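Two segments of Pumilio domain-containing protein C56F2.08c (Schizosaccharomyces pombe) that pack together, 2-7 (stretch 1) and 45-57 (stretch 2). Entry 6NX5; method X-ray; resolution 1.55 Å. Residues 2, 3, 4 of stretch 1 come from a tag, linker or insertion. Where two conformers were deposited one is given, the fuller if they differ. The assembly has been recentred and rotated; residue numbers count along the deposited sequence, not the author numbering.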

# COMPACT_ATOMS: atom_id res chain seq x y z
N GLY A 2 -6.81 -7.99 9.49
CA GLY A 2 -7.96 -7.14 9.24
C GLY A 2 -7.58 -5.68 9.17
O GLY A 2 -6.41 -5.29 9.14
N GLY A 3 -8.62 -4.85 9.13
CA GLY A 3 -8.45 -3.41 9.07
C GLY A 3 -8.32 -2.90 7.65
O GLY A 3 -8.16 -3.65 6.68
N SER A 4 -8.43 -1.58 7.53
CA SER A 4 -8.53 -0.95 6.22
C SER A 4 -7.25 -0.21 5.87
O SER A 4 -6.65 0.44 6.73
CB SER A 4 -9.74 -0.01 6.18
OG SER A 4 -10.92 -0.77 6.38
N MET A 5 -6.87 -0.29 4.60
CA MET A 5 -5.66 0.34 4.08
C MET A 5 -6.02 1.34 3.00
O MET A 5 -6.82 1.04 2.10
CB MET A 5 -4.71 -0.70 3.49
CG MET A 5 -4.20 -1.71 4.49
SD MET A 5 -2.89 -0.94 5.46
CE MET A 5 -1.97 -2.35 6.04
N LEU A 6 -5.41 2.52 3.10
CA LEU A 6 -5.49 3.56 2.06
C LEU A 6 -4.12 3.72 1.44
O LEU A 6 -3.12 3.86 2.17
CB LEU A 6 -5.94 4.89 2.65
CG LEU A 6 -7.30 4.93 3.36
CD1 LEU A 6 -7.53 6.31 3.95
CD2 LEU A 6 -8.45 4.58 2.44
N TYR A 7 -4.08 3.71 0.12
CA TYR A 7 -2.88 4.02 -0.64
C TYR A 7 -2.97 5.48 -1.07
O TYR A 7 -3.90 5.86 -1.78
CB TYR A 7 -2.74 3.09 -1.85
CG TYR A 7 -1.62 3.50 -2.79
CD1 TYR A 7 -0.29 3.44 -2.39
CD2 TYR A 7 -1.91 3.97 -4.05
CE1 TYR A 7 0.72 3.83 -3.25
CE2 TYR A 7 -0.91 4.37 -4.91
CZ TYR A 7 0.40 4.29 -4.50
OH TYR A 7 1.38 4.68 -5.37
N SER A 45 -3.45 3.24 7.58
CA SER A 45 -4.39 2.23 8.05
C SER A 45 -5.32 2.78 9.12
O SER A 45 -4.90 3.57 9.98
CB SER A 45 -3.67 0.99 8.59
OG SER A 45 -3.03 1.26 9.82
N TYR A 46 -6.58 2.37 9.03
CA TYR A 46 -7.59 2.54 10.07
C TYR A 46 -8.14 1.17 10.44
O TYR A 46 -8.37 0.33 9.56
CB TYR A 46 -8.77 3.37 9.60
CG TYR A 46 -8.51 4.80 9.24
CD1 TYR A 46 -8.33 5.17 7.91
CD2 TYR A 46 -8.54 5.81 10.20
CE1 TYR A 46 -8.14 6.50 7.55
CE2 TYR A 46 -8.35 7.15 9.84
CZ TYR A 46 -8.16 7.49 8.53
OH TYR A 46 -7.97 8.80 8.16
N GLU A 47 -8.43 0.96 11.72
CA GLU A 47 -9.11 -0.27 12.09
C GLU A 47 -10.53 -0.31 11.53
O GLU A 47 -10.99 -1.36 11.07
CB GLU A 47 -9.12 -0.45 13.61
CG GLU A 47 -9.52 -1.84 14.07
CD GLU A 47 -8.40 -2.87 13.97
OE1 GLU A 47 -8.24 -3.66 14.92
OE2 GLU A 47 -7.69 -2.88 12.94
N SER A 48 -11.23 0.84 11.51
CA SER A 48 -12.63 0.89 11.08
C SER A 48 -12.76 1.22 9.60
O SER A 48 -12.23 2.24 9.13
CB SER A 48 -13.43 1.93 11.87
OG SER A 48 -13.22 1.80 13.26
N LEU A 49 -13.50 0.35 8.88
CA LEU A 49 -13.80 0.60 7.48
C LEU A 49 -14.51 1.92 7.28
O LEU A 49 -14.18 2.66 6.34
CB LEU A 49 -14.66 -0.55 6.93
CG LEU A 49 -15.22 -0.33 5.53
CD1 LEU A 49 -14.10 -0.24 4.51
CD2 LEU A 49 -16.14 -1.50 5.22
N SER A 50 -15.47 2.26 8.14
CA SER A 50 -16.20 3.50 7.89
C SER A 50 -15.28 4.73 8.02
O SER A 50 -15.45 5.70 7.28
CB SER A 50 -17.42 3.62 8.81
OG SER A 50 -17.08 3.55 10.17
N SER A 51 -14.30 4.70 8.93
CA SER A 51 -13.32 5.80 8.98
C SER A 51 -12.54 5.90 7.67
O SER A 51 -12.33 7.00 7.14
CB SER A 51 -12.35 5.63 10.15
OG SER A 51 -13.00 5.61 11.41
N ALA A 52 -12.09 4.75 7.14
CA ALA A 52 -11.33 4.77 5.89
C ALA A 52 -12.16 5.31 4.73
O ALA A 52 -11.63 6.04 3.88
CB ALA A 52 -10.79 3.37 5.57
N ILE A 53 -13.43 4.90 4.63
CA ILE A 53 -14.29 5.39 3.55
C ILE A 53 -14.46 6.90 3.65
O ILE A 53 -14.36 7.63 2.66
CB ILE A 53 -15.66 4.69 3.58
CG1 ILE A 53 -15.52 3.21 3.22
CG2 ILE A 53 -16.66 5.38 2.62
CD1 ILE A 53 -16.82 2.42 3.53
N VAL A 54 -14.74 7.39 4.86
CA VAL A 54 -14.95 8.83 5.03
C VAL A 54 -13.69 9.61 4.68
O VAL A 54 -13.76 10.65 4.01
CB VAL A 54 -15.42 9.12 6.46
CG1 VAL A 54 -15.31 10.63 6.78
CG2 VAL A 54 -16.87 8.66 6.61
N ALA A 55 -12.52 9.12 5.11
CA ALA A 55 -11.26 9.77 4.78
C ALA A 55 -11.02 9.78 3.28
O ALA A 55 -10.62 10.81 2.71
CB ALA A 55 -10.10 9.07 5.50
N ARG A 56 -11.24 8.65 2.62
CA ARG A 56 -11.05 8.56 1.18
C ARG A 56 -11.96 9.56 0.46
O ARG A 56 -11.52 10.27 -0.45
CB ARG A 56 -11.32 7.12 0.72
CG ARG A 56 -10.87 6.81 -0.72
CD ARG A 56 -11.89 7.21 -1.78
NE ARG A 56 -13.26 6.93 -1.36
CZ ARG A 56 -13.85 5.74 -1.44
NH1 ARG A 56 -13.20 4.71 -1.96
NH2 ARG A 56 -15.09 5.59 -1.02
N ASP A 57 -13.23 9.60 0.84
CA ASP A 57 -14.17 10.54 0.22
C ASP A 57 -13.75 11.98 0.47
O ASP A 57 -13.94 12.85 -0.40
CB ASP A 57 -15.57 10.33 0.78
CG ASP A 57 -16.23 9.08 0.26
OD1 ASP A 57 -17.33 8.77 0.74
OD2 ASP A 57 -15.65 8.42 -0.63
O HOH W 1 -11.54 -2.69 8.27

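A strand that pairs with its neighbour through the backbone can use its side chains to hold a helix, and the short contact between residues 2-7 and 45-57 of this Pumilio domain-containing protein illustrates the principle economically. S4 and L6 carry most of the surface covered on the first stretch. They lie two positions apart on one strand, so both side chains emerge on the same face, the face that also bears Y46 and is covered by the helix 49-57. Strand and helix run nearly parallel, with 19° between their directions and a closest approach of 8.3 Å between their axes.

S4, which comes from an expression tag, is where the backbone pairing is made. It forms an antiparallel hydrogen-bonded pair with Y46: S4 N donates to Y46 O at 2.8 Å with a nearly straight angle of 167°, and Y46 N returns a bond to S4 O at 3.0 Å, somewhat more bent at 153°. The same carbonyl receives a CA-H...O contact, with S45 CA 3.2 Å from S4 O, as is common where antiparallel strands draw close. Beyond this pair, M5 and S45 form the next bridge, a non-hydrogen-bonded one with CA atoms 4.6 Å apart. Their side chains share the other face of the sheet, where M5 SD lies 3.8 Å from S45 CB.

The side chain of S4 faces the start of the helix. Its CB is 3.6 Å from A52 CB, a close approach in which a small residue on the strand meets a small residue on the helix, while S4 OG packs 3.4 Å from L49 CA. The hydroxyl is nonetheless not left without a polar partner: a water lies 2.8 Å from S4 OG and donates to E47 O at 3.1 Å, linking the serine to the loop that leads from strand to helix. Thus S4 is tied to stretch 2 by direct backbone bonds, by packing and through a water.

L6 contributes through van der Waals packing, mostly apolar, with no hydrogen bond to stretch 2. With chi1 in m and chi2 in t, its two methyls share A52, whose carbonyl O lies 3.8 Å from L6 CD2 and 4.1 Å from L6 CD1; A52 CB is 4.1 Å from L6 CD2. Beyond that, CD1 lies nearer Y46 and A55: it is 3.7 Å from Y46 CE1, at the edge of the ring and near its plane, and 4.1 Å from A55 CB. One turn further along the helix, R56 CB is 4.2 Å from L6 CD2, but the end of the arginine leads away and forms a salt bridge with its neighbour, R56 NH2 lying 2.9 Å from D57 OD2. The helix therefore offers L6 the alanines A52 and A55 and the aliphatic base of a charged side chain.

The worked example shows alternation at work: successive strand residues S4, M5 and L6 address one face, the other, and the first again, so a single strand can serve both sheet and helix.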